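Local coordinates for putative esterase MT1895 (Mycobacterium tuberculosis, PDB 3S4K), which probably hydrolyses acyl-CoA thioesters as a hot-dog-fold member of the PaaI thioesterase family, perhaps acting on 1,4-dihydroxy-2-naphthoyl-CoA, at residues A[117-122]-A[130-135]. Sequence-based numbering, arbitrary orientation.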
loop_
_atom_site.group_PDB
_atom_site.type_symbol
_atom_site.label_atom_id
_atom_site.label_comp_id
_atom_site.label_asym_id
_atom_site.label_seq_id
_atom_site.Cartn_x
_atom_site.Cartn_y
_atom_site.Cartn_z
ATOM N N LEU A 117 -2.152 -16.942 2.091
ATOM C CA LEU A 117 -2.568 -15.803 2.859
ATOM C C LEU A 117 -1.527 -15.604 3.975
ATOM O O LEU A 117 -1.279 -16.528 4.775
ATOM C CB LEU A 117 -4.005 -16.018 3.375
ATOM C CG LEU A 117 -4.640 -14.834 4.104
ATOM C CD1 LEU A 117 -4.922 -13.698 3.150
ATOM C CD2 LEU A 117 -5.902 -15.233 4.871
ATOM N N TRP A 118 -0.916 -14.417 4.035
ATOM C CA TRP A 118 0.126 -14.081 5.007
ATOM C C TRP A 118 -0.263 -12.850 5.832
ATOM O O TRP A 118 -0.857 -11.915 5.299
ATOM C CB TRP A 118 1.466 -13.781 4.318
ATOM C CG TRP A 118 2.106 -15.026 3.750
ATOM C CD1 TRP A 118 1.837 -15.612 2.567
ATOM C CD2 TRP A 118 3.115 -15.826 4.372
ATOM N NE1 TRP A 118 2.620 -16.727 2.385
ATOM C CE2 TRP A 118 3.402 -16.898 3.495
ATOM C CE3 TRP A 118 3.795 -15.751 5.590
ATOM C CZ2 TRP A 118 4.365 -17.871 3.790
ATOM C CZ3 TRP A 118 4.717 -16.734 5.891
ATOM C CH2 TRP A 118 5.003 -17.774 4.990
ATOM N N LEU A 119 0.059 -12.873 7.131
ATOM C CA LEU A 119 -0.108 -11.734 8.043
ATOM C C LEU A 119 1.254 -11.069 8.264
ATOM O O LEU A 119 2.247 -11.746 8.564
ATOM C CB LEU A 119 -0.628 -12.212 9.399
ATOM C CG LEU A 119 -0.553 -11.202 10.533
ATOM C CD1 LEU A 119 -1.506 -10.061 10.242
ATOM C CD2 LEU A 119 -0.927 -11.875 11.862
ATOM N N VAL A 120 1.292 -9.747 8.139
ATOM C CA VAL A 120 2.500 -8.981 8.404
ATOM C C VAL A 120 2.172 -7.913 9.431
ATOM O O VAL A 120 1.203 -7.156 9.264
ATOM C CB VAL A 120 3.035 -8.313 7.132
ATOM C CG1 VAL A 120 4.350 -7.567 7.426
ATOM C CG2 VAL A 120 3.189 -9.347 6.003
ATOM N N THR A 121 2.986 -7.857 10.486
ATOM C CA THR A 121 2.808 -6.901 11.586
ATOM C C THR A 121 4.039 -6.003 11.615
ATOM O O THR A 121 5.178 -6.492 11.677
ATOM C CB THR A 121 2.618 -7.604 12.956
ATOM O OG1 THR A 121 1.576 -8.583 12.844
ATOM C CG2 THR A 121 2.290 -6.588 14.098
ATOM N N ILE A 122 3.801 -4.695 11.621
ATOM C CA ILE A 122 4.873 -3.701 11.649
ATOM C C ILE A 122 4.917 -3.024 13.008
ATOM O O ILE A 122 3.904 -2.496 13.470
ATOM C CB ILE A 122 4.664 -2.611 10.588
ATOM C CG1 ILE A 122 4.320 -3.246 9.236
ATOM C CG2 ILE A 122 5.899 -1.761 10.479
ATOM C CD1 ILE A 122 4.669 -2.361 8.050
ATOM N N VAL A 130 2.425 -0.316 14.588
ATOM C CA VAL A 130 2.093 0.850 13.763
ATOM C C VAL A 130 1.166 0.514 12.599
ATOM O O VAL A 130 0.340 1.363 12.219
ATOM C CB VAL A 130 3.364 1.635 13.271
ATOM C CG1 VAL A 130 4.118 2.241 14.454
ATOM C CG2 VAL A 130 4.287 0.777 12.445
ATOM N N ALA A 131 1.265 -0.695 12.053
ATOM C CA ALA A 131 0.386 -1.175 10.981
ATOM C C ALA A 131 0.386 -2.702 10.986
ATOM O O ALA A 131 1.354 -3.325 11.461
ATOM C CB ALA A 131 0.832 -0.620 9.610
ATOM N N ARG A 132 -0.680 -3.308 10.468
ATOM C CA ARG A 132 -0.817 -4.774 10.420
ATOM C C ARG A 132 -1.665 -5.067 9.210
ATOM O O ARG A 132 -2.646 -4.364 8.980
ATOM C CB ARG A 132 -1.486 -5.274 11.700
ATOM C CG ARG A 132 -1.760 -6.782 11.839
ATOM C CD ARG A 132 -2.662 -7.019 13.073
ATOM N NE ARG A 132 -2.796 -8.435 13.427
ATOM C CZ ARG A 132 -3.625 -9.282 12.830
ATOM N NH1 ARG A 132 -4.398 -8.873 11.827
ATOM N NH2 ARG A 132 -3.682 -10.549 13.223
ATOM N N GLY A 133 -1.303 -6.072 8.430
ATOM C CA GLY A 133 -2.012 -6.317 7.174
ATOM C C GLY A 133 -1.967 -7.772 6.755
ATOM O O GLY A 133 -1.106 -8.533 7.222
ATOM N N GLN A 134 -2.875 -8.146 5.862
ATOM C CA GLN A 134 -2.908 -9.491 5.302
ATOM C C GLN A 134 -2.845 -9.388 3.814
ATOM O O GLN A 134 -3.540 -8.565 3.234
ATOM C CB GLN A 134 -4.156 -10.227 5.726
ATOM C CG GLN A 134 -4.155 -10.323 7.215
ATOM C CD GLN A 134 -5.320 -11.023 7.797
ATOM O OE1 GLN A 134 -6.217 -11.494 7.096
ATOM N NE2 GLN A 134 -5.324 -11.093 9.116
ATOM N N VAL A 135 -2.017 -10.241 3.220
ATOM C CA VAL A 135 -1.827 -10.289 1.793
ATOM C C VAL A 135 -2.243 -11.647 1.253
ATOM O O VAL A 135 -1.765 -12.678 1.735
ATOM C CB VAL A 135 -0.356 -9.997 1.446
ATOM C CG1 VAL A 135 -0.139 -9.994 -0.073
ATOM C CG2 VAL A 135 0.078 -8.677 2.074
HETATM O O HOH W 1 -0.064 -9.277 14.907
#
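Ile122 O takes two amide donors from the facing strand: Val130 N at 2.9 Å and, by a weak bond, Ala131 N at 3.5 Å. Two consecutive residues thus face one, which makes a classic beta bulge at this end of the antiparallel hairpin formed by strands 115-123 and 129-140. Beyond it the pairing is regular, with reciprocal N-H···O bonds in the Val120–Gly133 and Trp118–Val135 pairs; the bond from Val120 N to Gly133 O is nearly straight (174° at the hydrogen). In the non-hydrogen-bonded pair next to the bulge, the side chains of Thr121 and Arg132 cross obliquely, Thr121 OG1 passing Arg132 CG, and a water bridges them, 2.7 Å from Thr121 OG1 and accepting from Arg132 NE at 3.2 Å. The Arg132 side chain reaches diagonally to Leu119, whose CD1 sits over the centre of one guanidinium face, 3.4 Å above the plane, while Leu119 CD2 meets Arg132 NH2. Gln134 CG flanks the same CD1 of Leu119 at 4.0 Å. The face bearing Trp118, Val120, Ile122, Ala131 and Val135 is mainly apolar. At the bulge, Ile122 CG2 meets Val130 CG2 at 3.6 Å, the two side chains crossing at about a right angle, and both residues touch Tyr59 of helix 56-75. Val135 and Trp118 reach Ile63 and Ala71 of that helix, which the curved sheet wraps in the hot-dog fold, while Trp118 NE1 is hydrogen-bonded to Gln116 OE1. The chemistry divides the hairpin in two: mainly apolar side chains pack against helix 56-75, whereas on the reverse side Arg132 combines an apolar contact through its guanidinium face with a water-mediated link through NE, consistent with a charged group settled at a partly solvated surface.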